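Local coordinates for protein AbyA5 (Verrucosispora maris, PDB 4YWF) that catalyses, as an esterase-like lyase, the elimination of acetate during spirotetronate biosynthesis, at residues D190-F195 with G220-R225; A226-P231 with A290-P295. The protein carries 4 engineered substitutions. All blocks are in the same frame, centred on the assembly; numbering follows the deposited sequence.

Interaction 1 packs helix 218-226 and interaction 2 the turn that follows it, a compact example of two consecutive pieces of chain taking different partners. The first sets most of that helix against the start of helix 194-201; the second, next along the chain, sets the exit turn against the loop before strand 296-301. Their centres lie about 11 Å apart, and they touch: Ala226 CB lies 3.5 Å from Ala192 O, and Val292 CG2 lies 3.7 Å from Leu224 O. In the mixed alpha/beta-hydrolase sheet the helix connects adjacent parallel strands 207-215 and 233-239, with 296-301 next in order. Together they connect the helix and its exit turn to helix 194-201 and to the approach to strand 296-301.

Interaction 1. Residues D190-F195 with G220-R225; sequences DSAALF and GHLALR
Phe195 meets the backbone of helix 218-226 between Leu222 and Ala223. Its CG stands anti to its own carbonyl carbon (chi1 -51°), which sends the ring across to the neighbouring helix. The ring's edge, near its plane, faces Leu222 C at 3.4 Å from CE2, while Ala223 N is approached obliquely, 3.3 Å from the same CE2. Farther round the rim, CZ touches Ala223 CB at 3.7 Å; CE2 also lies 3.7 Å from Leu222 CB. With an alanine at Phe195, the aromatic rim that fits against this peptide would be gone, which would probably open a gap beside Ala223 and leave Leu222 less firmly packed.

In the alpha/beta-hydrolase fold, helix 218-226 follows strand 207-215 at the position of the nucleophile elbow, and helix 194-201 leads into that same strand. Leu222 fills the other half of the contact. With chi1 at -68° placing CG beside the backbone N, it brings branch CD2 against the turn at Ser191, 4.0 Å from Ser191 CB. The hydroxyl of that serine is engaged elsewhere, by the backbone N of Asp188. Ala192 is small enough to sit down on the helix backbone: its CB lies 3.5 Å from Leu222 O and 3.6 Å from Arg225 CG. Only the aliphatic base of the arginine takes part here. Beyond it the chain bends at chi2 and chi3, and NH1 forms a salt bridge with Asp288.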
loop_
_atom_site.group_PDB
_atom_site.type_symbol
_atom_site.label_atom_id
_atom_site.label_comp_id
_atom_site.label_asym_id
_atom_site.label_seq_id
_atom_site.Cartn_x
_atom_site.Cartn_y
_atom_site.Cartn_z
ATOM N N ASP A 190 14.887 7.111 4.984
ATOM C CA ASP A 190 15.583 5.999 4.338
ATOM C C ASP A 190 14.662 4.828 3.939
ATOM O O ASP A 190 15.105 3.835 3.350
ATOM C CB ASP A 190 16.690 5.475 5.248
ATOM C CG ASP A 190 17.868 6.454 5.361
ATOM O OD1 ASP A 190 18.020 7.289 4.450
ATOM O OD2 ASP A 190 18.635 6.402 6.375
ATOM N N SER A 191 13.382 5.012 4.193
ATOM C CA SER A 191 12.353 3.989 3.945
ATOM C C SER A 191 12.272 3.535 2.497
ATOM O O SER A 191 11.847 2.434 2.273
ATOM C CB SER A 191 10.983 4.522 4.370
ATOM O OG SER A 191 10.858 4.544 5.786
ATOM N N ALA A 192 12.682 4.376 1.527
ATOM C CA ALA A 192 12.704 4.004 0.108
ATOM C C ALA A 192 13.588 2.780 -0.241
ATOM O O ALA A 192 13.456 2.202 -1.316
ATOM C CB ALA A 192 13.138 5.180 -0.723
ATOM N N ALA A 193 14.493 2.389 0.663
ATOM C CA ALA A 193 15.313 1.212 0.485
ATOM C C ALA A 193 14.513 -0.119 0.517
ATOM O O ALA A 193 15.018 -1.180 0.121
ATOM C CB ALA A 193 16.428 1.179 1.549
ATOM N N LEU A 194 13.266 -0.054 0.950
ATOM C CA LEU A 194 12.494 -1.244 1.247
ATOM C C LEU A 194 12.322 -2.120 0.015
ATOM O O LEU A 194 12.395 -3.339 0.106
ATOM C CB LEU A 194 11.136 -0.858 1.850
ATOM C CG LEU A 194 10.101 -1.990 1.942
ATOM C CD1 LEU A 194 10.584 -3.005 2.966
ATOM C CD2 LEU A 194 8.756 -1.384 2.279
ATOM N N PHE A 195 12.132 -1.503 -1.148
ATOM C CA PHE A 195 11.875 -2.275 -2.318
ATOM C C PHE A 195 13.108 -3.123 -2.596
ATOM O O PHE A 195 12.972 -4.297 -2.887
ATOM C CB PHE A 195 11.511 -1.429 -3.560
ATOM C CG PHE A 195 10.412 -0.430 -3.324
ATOM C CD1 PHE A 195 9.089 -0.791 -3.427
ATOM C CD2 PHE A 195 10.713 0.898 -3.013
ATOM C CE1 PHE A 195 8.085 0.134 -3.169
ATOM C CE2 PHE A 195 9.709 1.828 -2.774
ATOM C CZ PHE A 195 8.412 1.453 -2.873
ATOM N N GLY A 220 3.888 5.040 -3.164
ATOM C CA GLY A 220 4.248 5.513 -4.447
ATOM C C GLY A 220 5.300 6.616 -4.403
ATOM O O GLY A 220 6.185 6.683 -5.262
ATOM N N HIS A 221 5.234 7.440 -3.381
ATOM C CA HIS A 221 6.265 8.439 -3.157
ATOM C C HIS A 221 7.625 7.708 -2.867
ATOM O O HIS A 221 8.694 8.130 -3.305
ATOM C CB HIS A 221 5.848 9.314 -1.997
ATOM C CG HIS A 221 6.954 10.180 -1.482
ATOM N ND1 HIS A 221 7.693 9.845 -0.388
ATOM C CD2 HIS A 221 7.390 11.400 -1.881
ATOM C CE1 HIS A 221 8.573 10.799 -0.148
ATOM N NE2 HIS A 221 8.406 11.759 -1.045
ATOM N N LEU A 222 7.578 6.581 -2.159
ATOM C CA LEU A 222 8.790 5.869 -1.843
ATOM C C LEU A 222 9.402 5.247 -3.067
ATOM O O LEU A 222 10.677 5.247 -3.236
ATOM C CB LEU A 222 8.540 4.783 -0.829
ATOM C CG LEU A 222 8.153 5.229 0.604
ATOM C CD1 LEU A 222 7.948 3.956 1.439
ATOM C CD2 LEU A 222 9.229 6.173 1.192
ATOM N N ALA A 223 8.533 4.701 -3.923
ATOM C CA ALA A 223 9.011 4.133 -5.165
ATOM C C ALA A 223 9.678 5.213 -6.015
ATOM O O ALA A 223 10.760 4.987 -6.620
ATOM C CB ALA A 223 7.856 3.485 -5.923
ATOM N N LEU A 224 9.020 6.359 -6.154
ATOM C CA LEU A 224 9.575 7.408 -6.994
ATOM C C LEU A 224 10.901 7.976 -6.455
ATOM O O LEU A 224 11.787 8.383 -7.262
ATOM C CB LEU A 224 8.597 8.562 -7.164
ATOM C CG LEU A 224 7.348 8.362 -8.005
ATOM C CD1 LEU A 224 6.310 9.401 -7.614
ATOM C CD2 LEU A 224 7.685 8.393 -9.506
ATOM N N ARG A 225 11.036 7.983 -5.144
ATOM C CA ARG A 225 12.259 8.404 -4.465
ATOM C C ARG A 225 13.331 7.343 -4.678
ATOM O O ARG A 225 14.494 7.690 -4.904
ATOM C CB ARG A 225 11.958 8.612 -2.950
ATOM C CG ARG A 225 13.173 8.546 -2.032
ATOM C CD ARG A 225 13.936 9.860 -2.120
ATOM N NE ARG A 225 13.101 10.992 -1.671
ATOM C CZ ARG A 225 13.207 12.262 -2.107
ATOM N NH1 ARG A 225 14.098 12.605 -3.058
ATOM N NH2 ARG A 225 12.400 13.196 -1.620
#

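Interaction 2. Residues A226-P231 with A290-P295; sequences AAPSEP and AGVRIP
Ala227 and Ile294 make the closest apolar meeting of this contact, with CB of the alanine 3.8 Å from CD1 of the isoleucine. Ile294 CG1 sits between its backbone N and carbonyl carbon (chi1 50°), and the chain then extends to deliver CD1 at its tip. Val292 adds looser contacts with two branches: CG1 lies 4.4 Å from Ala227 CB, and CG2 lies 4.2 Å from Pro228 CG. The proline ring also packs on main chain, its CB 3.6 Å from Gly291 O. Within the facing loop, the Arg293 guanidinium turns one face to Gly291 CA, which lies 4.0 Å above its centre.

These residues join two connections of the alpha/beta-hydrolase sheet, one running from helix 218-226 to strand 233-239 and the other entering strand 296-301. Ile294 packs on Ile236 of the first of these strands, and Pro295 is hydrogen-bonded to the backbone of that same residue.

No hydrogen bond crosses between the two segments. Around the short 3-10 turn of 226-231, Ser229 OG donates to Ala226 O (3.2 Å), reaching it from 37° out of the carbonyl plane, and Glu230 N bonds to Ala227 O.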
loop_
_atom_site.group_PDB
_atom_site.type_symbol
_atom_site.label_atom_id
_atom_site.label_comp_id
_atom_site.label_asym_id
_atom_site.label_seq_id
_atom_site.Cartn_x
_atom_site.Cartn_y
_atom_site.Cartn_z
ATOM N N ALA A 226 12.950 6.059 -4.704
ATOM C CA ALA A 226 13.943 4.978 -4.879
ATOM C C ALA A 226 14.455 4.894 -6.295
ATOM O O ALA A 226 15.636 4.595 -6.500
ATOM C CB ALA A 226 13.388 3.611 -4.511
ATOM N N ALA A 227 13.550 5.102 -7.267
ATOM C CA ALA A 227 13.795 4.711 -8.628
ATOM C C ALA A 227 15.124 5.214 -9.189
ATOM O O ALA A 227 15.818 4.446 -9.868
ATOM C CB ALA A 227 12.657 5.199 -9.534
ATOM N N PRO A 228 15.479 6.471 -8.927
ATOM C CA PRO A 228 16.714 6.892 -9.648
ATOM C C PRO A 228 17.990 6.157 -9.194
ATOM O O PRO A 228 18.878 5.964 -10.014
ATOM C CB PRO A 228 16.776 8.406 -9.408
ATOM C CG PRO A 228 15.349 8.805 -9.083
ATOM C CD PRO A 228 14.754 7.622 -8.356
ATOM N N SER A 229 18.037 5.680 -7.959
ATOM C CA SER A 229 19.137 4.834 -7.443
ATOM C C SER A 229 18.857 3.313 -7.306
ATOM O O SER A 229 19.549 2.608 -6.565
ATOM C CB SER A 229 19.525 5.378 -6.079
ATOM O OG SER A 229 18.374 5.819 -5.397
ATOM N N GLU A 230 17.860 2.804 -8.016
ATOM C CA GLU A 230 17.541 1.418 -7.933
ATOM C C GLU A 230 17.220 0.937 -9.316
ATOM O O GLU A 230 16.024 0.974 -9.731
ATOM C CB GLU A 230 16.377 1.169 -6.964
ATOM C CG GLU A 230 15.962 -0.283 -6.863
ATOM C CD GLU A 230 17.159 -1.232 -6.711
ATOM O OE1 GLU A 230 17.620 -1.430 -5.590
ATOM O OE2 GLU A 230 17.644 -1.744 -7.698
ATOM N N PRO A 231 18.273 0.524 -10.061
ATOM C CA PRO A 231 18.045 0.136 -11.438
ATOM C C PRO A 231 17.198 -1.124 -11.601
ATOM O O PRO A 231 16.805 -1.423 -12.696
ATOM C CB PRO A 231 19.476 -0.089 -11.995
ATOM C CG PRO A 231 20.339 -0.264 -10.778
ATOM C CD PRO A 231 19.721 0.638 -9.755
ATOM N N ALA A 290 12.712 14.376 -12.897
ATOM C CA ALA A 290 13.471 14.236 -14.127
ATOM C C ALA A 290 14.435 13.080 -14.069
ATOM O O ALA A 290 14.746 12.537 -15.095
ATOM C CB ALA A 290 14.241 15.527 -14.408
ATOM N N GLY A 291 14.895 12.699 -12.859
ATOM C CA GLY A 291 15.776 11.507 -12.667
ATOM C C GLY A 291 15.085 10.152 -12.731
ATOM O O GLY A 291 15.739 9.120 -12.729
ATOM N N VAL A 292 13.756 10.132 -12.749
ATOM C CA VAL A 292 12.995 8.863 -12.827
ATOM C C VAL A 292 12.915 8.481 -14.274
ATOM O O VAL A 292 12.189 9.162 -15.021
ATOM C CB VAL A 292 11.573 9.060 -12.288
ATOM C CG1 VAL A 292 10.710 7.823 -12.476
ATOM C CG2 VAL A 292 11.606 9.493 -10.821
ATOM N N ARG A 293 13.643 7.439 -14.695
ATOM C CA ARG A 293 13.709 7.070 -16.130
ATOM C C ARG A 293 13.020 5.736 -16.486
ATOM O O ARG A 293 13.483 4.956 -17.313
ATOM C CB ARG A 293 15.138 7.020 -16.623
ATOM C CG ARG A 293 15.602 8.351 -17.178
ATOM C CD ARG A 293 16.526 9.014 -16.194
ATOM N NE ARG A 293 16.613 10.437 -16.492
ATOM C CZ ARG A 293 17.689 11.200 -16.293
ATOM N NH1 ARG A 293 18.817 10.712 -15.785
ATOM N NH2 ARG A 293 17.627 12.469 -16.630
ATOM N N ILE A 294 11.841 5.572 -15.931
ATOM C CA ILE A 294 11.075 4.348 -16.085
ATOM C C ILE A 294 9.657 4.801 -16.226
ATOM O O ILE A 294 9.329 5.930 -15.858
ATOM C CB ILE A 294 11.199 3.452 -14.840
ATOM C CG1 ILE A 294 10.907 4.256 -13.562
ATOM C CG2 ILE A 294 12.592 2.820 -14.795
ATOM C CD1 ILE A 294 10.747 3.447 -12.296
ATOM N N PRO A 295 8.818 3.923 -16.786
ATOM C CA PRO A 295 7.451 4.348 -16.904
ATOM C C PRO A 295 6.799 4.487 -15.525
ATOM O O PRO A 295 7.149 3.765 -14.558
ATOM C CB PRO A 295 6.797 3.280 -17.807
ATOM C CG PRO A 295 7.834 2.245 -18.040
ATOM C CD PRO A 295 9.151 2.782 -17.675
#